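Long-range contacts in Plm1 (Streptomyces sp. HK803, PDB 4HXY), which probably reduces, with NADPH, the beta-keto group of the polyketide intermediate made by the first module of phoslactomycin biosynthesis, as its ketoreductase domain: residues A103-A108 against A344-R348; A178-W184 against M395-S401; D316-S322 against R355-W361. All blocks are in the same frame, centred on the assembly; numbering follows the deposited sequence. Where two conformers were deposited one is given.

Contact 1. Residues A103-A108 against A344-R348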
loop_
_atom_site.group_PDB
_atom_site.type_symbol
_atom_site.label_atom_id
_atom_site.label_comp_id
_atom_site.label_asym_id
_atom_site.label_seq_id
_atom_site.Cartn_x
_atom_site.Cartn_y
_atom_site.Cartn_z
ATOM N N ALA A 103 11.955 7.451 -1.667
ATOM C CA ALA A 103 10.530 7.171 -1.423
ATOM C C ALA A 103 9.870 8.224 -0.530
ATOM O O ALA A 103 10.472 8.672 0.484
ATOM C CB ALA A 103 10.362 5.766 -0.817
ATOM N N ASP A 104 8.663 8.655 -0.920
ATOM C CA ASP A 104 7.828 9.535 -0.111
ATOM C C ASP A 104 6.648 8.669 0.311
ATOM O O ASP A 104 5.830 8.282 -0.529
ATOM C CB ASP A 104 7.362 10.747 -0.935
ATOM C CG ASP A 104 6.447 11.700 -0.175
ATOM O OD1 ASP A 104 5.722 11.313 0.760
ATOM O OD2 ASP A 104 6.413 12.890 -0.575
ATOM N N VAL A 105 6.589 8.337 1.601
ATOM C CA VAL A 105 5.588 7.393 2.097
ATOM C C VAL A 105 4.185 7.949 1.894
ATOM O O VAL A 105 3.291 7.250 1.419
ATOM C CB VAL A 105 5.864 7.040 3.576
ATOM C CG1 VAL A 105 4.666 6.325 4.236
ATOM C CG2 VAL A 105 7.148 6.218 3.670
ATOM N N ARG A 106 3.985 9.214 2.234
ATOM C CA ARG A 106 2.643 9.790 2.134
ATOM C C ARG A 106 2.169 9.945 0.683
ATOM O O ARG A 106 0.996 9.739 0.383
ATOM C CB ARG A 106 2.570 11.085 2.920
ATOM C CG ARG A 106 2.732 10.785 4.410
ATOM C CD ARG A 106 2.446 11.971 5.277
ATOM N NE ARG A 106 2.865 11.753 6.664
ATOM C CZ ARG A 106 2.237 10.987 7.567
ATOM N NH1 ARG A 106 2.730 10.901 8.795
ATOM N NH2 ARG A 106 1.128 10.311 7.274
ATOM N N ALA A 107 3.082 10.263 -0.218
ATOM C CA ALA A 107 2.734 10.389 -1.623
ATOM C C ALA A 107 2.263 9.067 -2.212
ATOM O O ALA A 107 1.371 9.030 -3.079
ATOM C CB ALA A 107 3.914 10.914 -2.439
ATOM N N ALA A 108 2.893 7.975 -1.779
ATOM C CA ALA A 108 2.489 6.632 -2.214
ATOM C C ALA A 108 1.019 6.325 -1.895
ATOM O O ALA A 108 0.337 5.636 -2.664
ATOM C CB ALA A 108 3.430 5.554 -1.601
ATOM N N ALA A 344 5.839 1.657 0.384
ATOM C CA ALA A 344 6.802 2.753 0.218
ATOM C C ALA A 344 7.744 2.869 1.398
ATOM O O ALA A 344 8.914 3.153 1.208
ATOM C CB ALA A 344 6.116 4.088 -0.019
ATOM N N LEU A 345 7.228 2.647 2.607
ATOM C CA LEU A 345 8.058 2.713 3.801
ATOM C C LEU A 345 9.141 1.630 3.740
ATOM O O LEU A 345 10.283 1.907 4.095
ATOM C CB LEU A 345 7.226 2.544 5.060
ATOM C CG LEU A 345 8.006 2.514 6.359
ATOM C CD1 LEU A 345 8.819 3.787 6.560
ATOM C CD2 LEU A 345 7.021 2.258 7.500
ATOM N N ALA A 346 8.810 0.420 3.289
ATOM C CA ALA A 346 9.840 -0.604 3.180
ATOM C C ALA A 346 10.938 -0.146 2.227
ATOM O O ALA A 346 12.120 -0.337 2.512
ATOM C CB ALA A 346 9.271 -1.955 2.768
ATOM N N ARG A 347 10.557 0.436 1.088
ATOM C CA ARG A 347 11.553 0.953 0.133
ATOM C C ARG A 347 12.415 2.038 0.781
ATOM O O ARG A 347 13.636 2.063 0.606
ATOM C CB ARG A 347 10.876 1.502 -1.126
ATOM C CG ARG A 347 10.260 0.446 -1.990
ATOM C CD ARG A 347 9.865 0.941 -3.381
ATOM N NE ARG A 347 8.687 1.805 -3.350
ATOM C CZ ARG A 347 8.688 3.128 -3.515
ATOM N NH1 ARG A 347 9.822 3.803 -3.757
ATOM N NH2 ARG A 347 7.528 3.778 -3.456
ATOM N N ARG A 348 11.768 2.922 1.517
ATOM C CA ARG A 348 12.440 4.046 2.162
ATOM C C ARG A 348 13.471 3.547 3.166
ATOM O O ARG A 348 14.618 4.022 3.198
ATOM C CB ARG A 348 11.436 4.981 2.832
ATOM C CG ARG A 348 12.025 6.297 3.279
ATOM C CD ARG A 348 11.017 7.135 4.023
ATOM N NE ARG A 348 10.845 6.699 5.410
ATOM C CZ ARG A 348 10.056 7.295 6.296
ATOM N NH1 ARG A 348 9.323 8.345 5.952
ATOM N NH2 ARG A 348 10.010 6.848 7.543
HETATM O O HOH W 1 7.216 6.290 -2.565
HETATM O O HOH W 2 8.660 9.602 3.366
#
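A103 and V105, the two residues most buried here, meet the helix 333-351 between A344 and R348. A103 points its methyl toward that helix: CB lies 3.6 Å from A344 O and 3.9 Å from R348 CB, and the tip of R347 bends round to place NH1 3.6 Å from A103 CB. The small methyl suits a place where the helix backbone is this near. V105 sets CG2 3.6 Å from L345 CA and 3.8 Å from R348 NH1, lying over one face of the R348 guanidinium, whose edge stays available for polar partners. Alanines let the backbones come close: A108 CB and A344 CB are 3.4 Å apart. The direct contacts are van der Waals packing, and two waters add polar links, one joining D104 O to R347 NH2, the other V105 N to R348 NH1. D104 is the N-cap of helix 105-120, its OD1 accepting from A107 N at 3.0 Å. R348 NH2 forms a salt bridge with D308 of helix 290-310. Helix 105-120 thus rests on helices 333-351 and 290-310 (the latter through R106 to E302), while L345 packs on F317 and L319 of strand 316-322.

Contact 2. Residues A178-W184 against M395-S401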
loop_
_atom_site.group_PDB
_atom_site.type_symbol
_atom_site.label_atom_id
_atom_site.label_comp_id
_atom_site.label_asym_id
_atom_site.label_seq_id
_atom_site.Cartn_x
_atom_site.Cartn_y
_atom_site.Cartn_z
ATOM N N ALA A 178 9.559 -17.118 -7.108
ATOM C CA ALA A 178 9.482 -17.244 -5.624
ATOM C C ALA A 178 10.874 -17.534 -5.074
ATOM O O ALA A 178 11.567 -18.421 -5.573
ATOM C CB ALA A 178 8.522 -18.337 -5.234
ATOM N N PRO A 179 11.300 -16.784 -4.042
ATOM C CA PRO A 179 12.580 -17.011 -3.407
ATOM C C PRO A 179 12.720 -18.451 -2.884
ATOM O O PRO A 179 11.768 -19.033 -2.409
ATOM C CB PRO A 179 12.569 -16.009 -2.235
ATOM C CG PRO A 179 11.646 -14.947 -2.685
ATOM C CD PRO A 179 10.578 -15.660 -3.413
ATOM N N GLN A 180 13.916 -19.006 -3.003
ATOM C CA GLN A 180 14.214 -20.333 -2.465
ATOM C C GLN A 180 15.291 -20.142 -1.403
ATOM O O GLN A 180 16.450 -19.933 -1.726
ATOM C CB GLN A 180 14.653 -21.272 -3.587
ATOM C CG GLN A 180 13.547 -21.532 -4.608
ATOM C CD GLN A 180 13.970 -22.421 -5.759
ATOM O OE1 GLN A 180 13.232 -22.570 -6.740
ATOM N NE2 GLN A 180 15.144 -23.043 -5.639
ATOM N N THR A 181 14.889 -20.224 -0.137
ATOM C CA THR A 181 15.674 -19.712 0.996
ATOM C C THR A 181 15.874 -20.716 2.116
ATOM O O THR A 181 15.253 -21.781 2.132
ATOM C CB THR A 181 14.972 -18.484 1.659
ATOM O OG1 THR A 181 13.838 -18.919 2.436
ATOM C CG2 THR A 181 14.533 -17.448 0.619
ATOM N N GLY A 182 16.721 -20.316 3.064
ATOM C CA GLY A 182 16.839 -20.995 4.345
ATOM C C GLY A 182 15.677 -20.650 5.265
ATOM O O GLY A 182 14.718 -19.972 4.875
ATOM N N THR A 183 15.776 -21.140 6.494
ATOM C CA THR A 183 14.730 -21.024 7.503
ATOM C C THR A 183 14.803 -19.679 8.222
ATOM O O THR A 183 15.879 -19.249 8.578
ATOM C CB THR A 183 14.945 -22.144 8.547
ATOM O OG1 THR A 183 14.830 -23.414 7.884
ATOM C CG2 THR A 183 13.925 -22.066 9.671
ATOM N N TRP A 184 13.661 -19.029 8.452
ATOM C CA TRP A 184 13.617 -17.798 9.231
ATOM C C TRP A 184 13.785 -18.128 10.714
ATOM O O TRP A 184 12.991 -18.884 11.262
ATOM C CB TRP A 184 12.286 -17.061 8.995
ATOM C CG TRP A 184 12.231 -15.714 9.641
ATOM C CD1 TRP A 184 13.233 -14.782 9.711
ATOM C CD2 TRP A 184 11.111 -15.152 10.316
ATOM N NE1 TRP A 184 12.783 -13.659 10.389
ATOM C CE2 TRP A 184 11.483 -13.868 10.755
ATOM C CE3 TRP A 184 9.818 -15.610 10.579
ATOM C CZ2 TRP A 184 10.606 -13.041 11.462
ATOM C CZ3 TRP A 184 8.950 -14.780 11.294
ATOM C CH2 TRP A 184 9.357 -13.526 11.717
ATOM N N MET A 395 5.909 -16.209 3.649
ATOM C CA MET A 395 6.439 -15.179 4.541
ATOM C C MET A 395 7.937 -15.366 4.799
ATOM O O MET A 395 8.706 -14.425 4.681
ATOM C CB MET A 395 5.678 -15.158 5.861
ATOM C CG MET A 395 6.186 -14.084 6.811
ATOM S SD MET A 395 5.465 -14.247 8.454
ATOM C CE MET A 395 6.336 -15.713 9.028
ATOM N N GLU A 396 8.330 -16.584 5.143
ATOM C CA GLU A 396 9.744 -16.919 5.360
ATOM C C GLU A 396 10.578 -16.636 4.111
ATOM O O GLU A 396 11.645 -16.041 4.187
ATOM C CB GLU A 396 9.857 -18.393 5.761
ATOM C CG GLU A 396 11.229 -18.980 5.682
ATOM C CD GLU A 396 11.278 -20.408 6.232
ATOM O OE1 GLU A 396 11.340 -21.377 5.412
ATOM O OE2 GLU A 396 11.231 -20.542 7.483
ATOM N N GLN A 397 10.058 -17.031 2.955
ATOM C CA GLN A 397 10.733 -16.793 1.684
ATOM C C GLN A 397 10.935 -15.295 1.415
ATOM O O GLN A 397 11.998 -14.880 0.968
ATOM C CB GLN A 397 9.946 -17.429 0.539
ATOM C CG GLN A 397 9.970 -18.937 0.511
ATOM C CD GLN A 397 9.034 -19.497 -0.544
ATOM O OE1 GLN A 397 7.837 -19.544 -0.349
ATOM N NE2 GLN A 397 9.586 -19.873 -1.700
ATOM N N ALA A 398 9.918 -14.488 1.718
ATOM C CA ALA A 398 10.013 -13.054 1.504
ATOM C C ALA A 398 11.060 -12.408 2.403
ATOM O O ALA A 398 11.817 -11.524 1.984
ATOM C CB ALA A 398 8.644 -12.383 1.685
ATOM N N ILE A 399 11.099 -12.854 3.659
ATOM C CA ILE A 399 12.016 -12.312 4.646
ATOM C C ILE A 399 13.440 -12.731 4.332
ATOM O O ILE A 399 14.356 -11.906 4.424
ATOM C CB ILE A 399 11.621 -12.754 6.094
ATOM C CG1 ILE A 399 10.260 -12.190 6.474
ATOM C CG2 ILE A 399 12.712 -12.335 7.128
ATOM C CD1 ILE A 399 9.661 -12.789 7.726
ATOM N N MET A 400 13.620 -14.006 3.965
ATOM C CA MET A 400 14.944 -14.607 3.844
ATOM C C MET A 400 15.537 -14.456 2.441
ATOM O O MET A 400 16.643 -14.932 2.180
ATOM C CB MET A 400 14.889 -16.085 4.235
ATOM C CG MET A 400 14.558 -16.325 5.733
ATOM S SD MET A 400 15.759 -15.577 6.842
ATOM C CE MET A 400 17.191 -16.650 6.652
ATOM N N SER A 401 14.798 -13.805 1.555
ATOM C CA SER A 401 15.217 -13.621 0.161
ATOM C C SER A 401 16.605 -12.978 0.049
ATOM O O SER A 401 16.892 -12.013 0.744
ATOM C CB SER A 401 14.175 -12.750 -0.556
ATOM O OG SER A 401 14.509 -12.551 -1.918
HETATM O O HOH W 3 11.835 -20.759 2.734
HETATM O O HOH W 4 13.505 -23.180 4.738
HETATM O O HOH W 5 18.201 -17.949 2.968
#
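A linker between two parts of the chain, running from strand 167-175 to strand 189-193, is fastened here across the last turns of helix 388-400, with W184 as its main apolar anchor. The W184 indole lies against three helix side chains. I399 sits over one face, its CD1 3.7 Å from the centroid of the six-membered ring in a CH-pi contact and its CG2 3.5 Å from W184 NE1. Two Met-aromatic contacts join it: M400 SD stands at the ring edge, 3.9 Å from W184 CD1, and M395 SD lies obliquely, 5.4 Å from the centroid of the six-membered ring, with M395 CE in apolar packing 3.6 Å from W184 CZ3. Long, flexible methionines fit well round so broad a ring. Strand 189-193, which the linker enters, belongs to the Rossmann fold of this short-chain dehydrogenase/reductase, and V207 of helix 198-210 also packs on W184. Polar ends of the helix side chains hold the linker backbone, which has no regular structure to satisfy its own groups. E396 OE2 accepts from W184 N at 3.0 Å; its OE1 takes a bond from Q393 and, through water 3, reaches T181 OG1. T181 OG1 also donates to G182 O at 2.8 Å. At the other end, Q397 NE2 donates to P179 O at a very short 2.4 Å. The P179 ring lies beside S401, whose OG is hydrogen-bonded to R403 O; W7 of strand 6-14 packs on P179 and Q397.

Contact 3. Residues D316-S322 against R355-W361. With NDP (NADPH dihydro-nicotinamide-adenine-dinucleotide phosphate), chain C.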
loop_
_atom_site.group_PDB
_atom_site.type_symbol
_atom_site.label_atom_id
_atom_site.label_comp_id
_atom_site.label_asym_id
_atom_site.label_seq_id
_atom_site.Cartn_x
_atom_site.Cartn_y
_atom_site.Cartn_z
ATOM N N ASP A 316 15.111 -7.516 11.346
ATOM C CA ASP A 316 14.020 -7.592 10.387
ATOM C C ASP A 316 12.898 -6.632 10.740
ATOM O O ASP A 316 12.608 -6.405 11.916
ATOM C CB ASP A 316 13.471 -9.024 10.308
ATOM C CG ASP A 316 14.312 -9.902 9.433
ATOM O OD1 ASP A 316 14.509 -9.545 8.241
ATOM O OD2 ASP A 316 14.800 -10.937 9.947
ATOM N N PHE A 317 12.284 -6.082 9.704
ATOM C CA PHE A 317 11.164 -5.152 9.825
ATOM C C PHE A 317 10.186 -5.558 8.738
ATOM O O PHE A 317 10.422 -5.268 7.556
ATOM C CB PHE A 317 11.698 -3.734 9.612
ATOM C CG PHE A 317 10.695 -2.630 9.809
ATOM C CD1 PHE A 317 10.492 -2.068 11.048
ATOM C CD2 PHE A 317 10.053 -2.075 8.728
ATOM C CE1 PHE A 317 9.603 -1.008 11.228
ATOM C CE2 PHE A 317 9.165 -1.001 8.899
ATOM C CZ PHE A 317 8.931 -0.489 10.155
ATOM N N VAL A 318 9.125 -6.252 9.152
ATOM C CA VAL A 318 8.244 -6.975 8.248
ATOM C C VAL A 318 6.873 -6.327 8.297
ATOM O O VAL A 318 6.225 -6.303 9.341
ATOM C CB VAL A 318 8.132 -8.459 8.621
ATOM C CG1 VAL A 318 7.269 -9.231 7.605
ATOM C CG2 VAL A 318 9.540 -9.086 8.688
ATOM N N LEU A 319 6.449 -5.806 7.162
ATOM C CA LEU A 319 5.130 -5.153 7.058
ATOM C C LEU A 319 4.111 -6.043 6.338
ATOM O O LEU A 319 4.391 -6.570 5.274
ATOM C CB LEU A 319 5.287 -3.816 6.331
ATOM C CG LEU A 319 6.314 -2.863 6.952
ATOM C CD1 LEU A 319 6.468 -1.582 6.117
ATOM C CD2 LEU A 319 5.969 -2.513 8.380
ATOM N N PHE A 320 2.939 -6.235 6.945
ATOM C CA PHE A 320 1.864 -6.980 6.304
ATOM C C PHE A 320 0.971 -6.024 5.528
ATOM O O PHE A 320 0.140 -5.299 6.100
ATOM C CB PHE A 320 1.074 -7.762 7.339
ATOM C CG PHE A 320 1.634 -9.126 7.634
ATOM C CD1 PHE A 320 2.983 -9.408 7.522
ATOM C CD2 PHE A 320 0.773 -10.151 7.979
ATOM C CE1 PHE A 320 3.481 -10.689 7.768
ATOM C CE2 PHE A 320 1.254 -11.443 8.217
ATOM C CZ PHE A 320 2.611 -11.707 8.130
ATOM N N SER A 321 1.197 -5.996 4.220
ATOM C CA SER A 321 0.427 -5.206 3.314
ATOM C C SER A 321 -0.636 -6.070 2.620
ATOM O O SER A 321 -0.905 -7.184 3.052
ATOM C CB SER A 321 1.380 -4.520 2.326
ATOM O OG SER A 321 0.696 -3.620 1.485
ATOM N N SER A 322 -1.221 -5.560 1.551
ATOM C CA SER A 322 -2.366 -6.201 0.897
ATOM C C SER A 322 -2.356 -5.921 -0.590
ATOM O O SER A 322 -1.902 -4.845 -1.007
ATOM C CB SER A 322 -3.680 -5.655 1.453
ATOM O OG SER A 322 -4.793 -6.177 0.725
ATOM N N ARG A 355 17.190 -3.189 6.923
ATOM C CA ARG A 355 16.360 -4.287 6.429
ATOM C C ARG A 355 14.879 -3.946 6.543
ATOM O O ARG A 355 14.453 -3.339 7.520
ATOM C CB ARG A 355 16.672 -5.598 7.169
ATOM C CG ARG A 355 17.929 -6.286 6.595
ATOM C CD ARG A 355 18.264 -7.565 7.290
ATOM N NE ARG A 355 17.221 -8.566 7.127
ATOM C CZ ARG A 355 17.082 -9.370 6.078
ATOM N NH1 ARG A 355 16.085 -10.254 6.073
ATOM N NH2 ARG A 355 17.916 -9.307 5.045
ATOM N N ALA A 356 14.121 -4.302 5.503
ATOM C CA ALA A 356 12.663 -4.138 5.505
ATOM C C ALA A 356 12.050 -4.899 4.361
ATOM O O ALA A 356 12.608 -4.939 3.273
ATOM C CB ALA A 356 12.256 -2.669 5.408
ATOM N N VAL A 357 10.915 -5.543 4.611
ATOM C CA VAL A 357 10.095 -6.098 3.552
ATOM C C VAL A 357 8.624 -5.831 3.826
ATOM O O VAL A 357 8.174 -5.935 4.968
ATOM C CB VAL A 357 10.331 -7.588 3.342
ATOM C CG1 VAL A 357 10.001 -8.431 4.623
ATOM C CG2 VAL A 357 9.560 -8.078 2.054
ATOM N N SER A 358 7.898 -5.489 2.761
ATOM C CA SER A 358 6.452 -5.362 2.818
ATOM C C SER A 358 5.862 -6.422 1.927
ATOM O O SER A 358 6.114 -6.423 0.717
ATOM C CB SER A 358 6.014 -3.986 2.347
ATOM O OG SER A 358 4.605 -3.819 2.485
ATOM N N VAL A 359 5.097 -7.340 2.496
ATOM C CA VAL A 359 4.476 -8.387 1.675
ATOM C C VAL A 359 3.032 -7.982 1.440
ATOM O O VAL A 359 2.274 -7.834 2.402
ATOM C CB VAL A 359 4.506 -9.773 2.353
ATOM C CG1 VAL A 359 3.851 -10.824 1.474
ATOM C CG2 VAL A 359 5.948 -10.217 2.652
ATOM N N ALA A 360 2.665 -7.826 0.164
ATOM C CA ALA A 360 1.292 -7.471 -0.216
ATOM C C ALA A 360 0.517 -8.776 -0.387
ATOM O O ALA A 360 0.538 -9.410 -1.433
ATOM C CB ALA A 360 1.303 -6.632 -1.470
ATOM N N TRP A 361 -0.126 -9.201 0.689
ATOM C CA TRP A 361 -0.877 -10.435 0.704
ATOM C C TRP A 361 -2.250 -10.369 0.002
ATOM O O TRP A 361 -3.033 -9.411 0.172
ATOM C CB TRP A 361 -1.171 -10.814 2.142
ATOM C CG TRP A 361 0.027 -11.036 2.991
ATOM C CD1 TRP A 361 0.462 -10.256 4.020
ATOM C CD2 TRP A 361 0.874 -12.178 2.968
ATOM N NE1 TRP A 361 1.560 -10.818 4.601
ATOM C CE2 TRP A 361 1.833 -12.003 3.973
ATOM C CE3 TRP A 361 0.938 -13.299 2.165
ATOM C CZ2 TRP A 361 2.847 -12.935 4.206
ATOM C CZ3 TRP A 361 1.914 -14.237 2.403
ATOM C CH2 TRP A 361 2.873 -14.042 3.407
HETATM P PA NDP C . -7.319 -8.845 12.600
HETATM O O1A NDP C . -7.616 -10.211 13.120
HETATM O O2A NDP C . -8.380 -7.792 12.715
HETATM O O5B NDP C . -5.993 -8.297 13.301
HETATM C C5B NDP C . -5.722 -6.911 13.329
HETATM C C4B NDP C . -5.024 -6.597 14.620
HETATM O O4B NDP C . -4.682 -5.226 14.671
HETATM C C3B NDP C . -5.886 -6.845 15.835
HETATM O O3B NDP C . -5.106 -7.618 16.768
HETATM C C2B NDP C . -6.187 -5.474 16.398
HETATM O O2B NDP C . -6.338 -5.674 17.788
HETATM C C1B NDP C . -4.927 -4.729 15.969
HETATM N N9A NDP C . -5.000 -3.273 15.968
HETATM C C8A NDP C . -5.869 -2.461 15.272
HETATM N N7A NDP C . -5.602 -1.172 15.578
HETATM C C5A NDP C . -4.544 -1.149 16.452
HETATM C C6A NDP C . -3.844 -0.133 17.082
HETATM N N6A NDP C . -4.103 1.162 16.931
HETATM N N1A NDP C . -2.816 -0.485 17.938
HETATM C C2A NDP C . -2.468 -1.817 18.131
HETATM N N3A NDP C . -3.157 -2.831 17.518
HETATM C C4A NDP C . -4.173 -2.479 16.686
HETATM O O3 NDP C . -6.905 -8.897 11.045
HETATM P PN NDP C . -5.967 -9.942 10.311
HETATM O O1N NDP C . -6.769 -10.524 9.211
HETATM O O2N NDP C . -5.245 -10.851 11.222
HETATM O O5D NDP C . -4.943 -9.003 9.520
HETATM C C5D NDP C . -3.786 -8.492 10.129
HETATM C C4D NDP C . -3.019 -7.685 9.095
HETATM O O4D NDP C . -2.877 -8.423 7.893
HETATM C C3D NDP C . -3.735 -6.408 8.725
HETATM O O3D NDP C . -2.827 -5.349 8.739
HETATM C C2D NDP C . -4.234 -6.634 7.313
HETATM O O2D NDP C . -4.338 -5.443 6.560
HETATM C C1D NDP C . -3.227 -7.631 6.777
HETATM N N1N NDP C . -3.806 -8.495 5.740
HETATM C C2N NDP C . -4.718 -9.460 6.062
HETATM C C3N NDP C . -5.404 -10.187 5.088
HETATM C C7N NDP C . -6.333 -11.283 5.441
HETATM O O7N NDP C . -6.768 -12.059 4.389
HETATM N N7N NDP C . -6.795 -11.531 6.657
HETATM C C4N NDP C . -4.887 -10.130 3.676
HETATM C C5N NDP C . -3.881 -9.054 3.433
HETATM C C6N NDP C . -3.368 -8.302 4.464
HETATM P P2B NDP C . -6.987 -4.588 18.768
HETATM O O1X NDP C . -7.097 -5.302 20.095
HETATM O O2X NDP C . -8.360 -4.140 18.249
HETATM O O3X NDP C . -6.132 -3.390 18.840
#
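R355, just ahead of strand 357-361, opens the pairing with a salt bridge: its NH1 and NE lie 2.8 and 3.1 Å from D316 OD1, and NH1 also bonds to I399 O of helix 388-400. A356 is small enough to sit beside F317, CB to CD2 4.0 Å. V357 begins the parallel ladder, its N donating to F317 O at 3.0 Å and its O accepting from L319 N at 2.8 Å; its branched side chain meets V318, CG1 to CG1 4.1 Å. S358 turns to the opposite face of the sheet with L319 and S321, where its OG and that of S321 both bond to D343 of helix 333-351. These neighbouring parallel strands, joined by that helix, form a beta-alpha-beta unit of the Rossmann fold, and their C-terminal ends lie at the NADPH. V359 continues the ladder, N to L319 O 3.0 Å and O to S321 N 2.8 Å, and faces helix 388-400 through A398. A360 pairs with S321, on the same face as S358. W361 ends the strand: N donates to S321 O at 3.2 Å, and the indole edge points at the face of F320 in a T-shaped pair, the centroids of the W361 five-membered ring and the F320 ring 4.4 Å apart, planes at 64°. W361 O lies 3.4 Å from NDP C5N and S321 O 3.1 Å from NDP C6N, both nicotinamide ring atoms.

How the contacts relate
Contact 3 is the middle layer: helices from the other two contacts pack on its opposite faces. From contact 1, helix 333-351 packs with A346 CB 3.8 Å from S358 N and L345 CD2 4.1 Å from L319 CD1; from contact 2, helix 388-400 brings A398 CB to 3.6 Å from V359 CG2, and I399 O lies 2.9 Å from R355 NH1, a probable hydrogen bond. Contacts 1 and 2 do not touch (centres about 23 Å apart). Contact 3 alone includes residues of the NADPH pocket; the side chains of M395 and L345 lie about 10 and 13 Å from the cofactor. In sequence, contact 3 is nested within the loop that contact 2 closes.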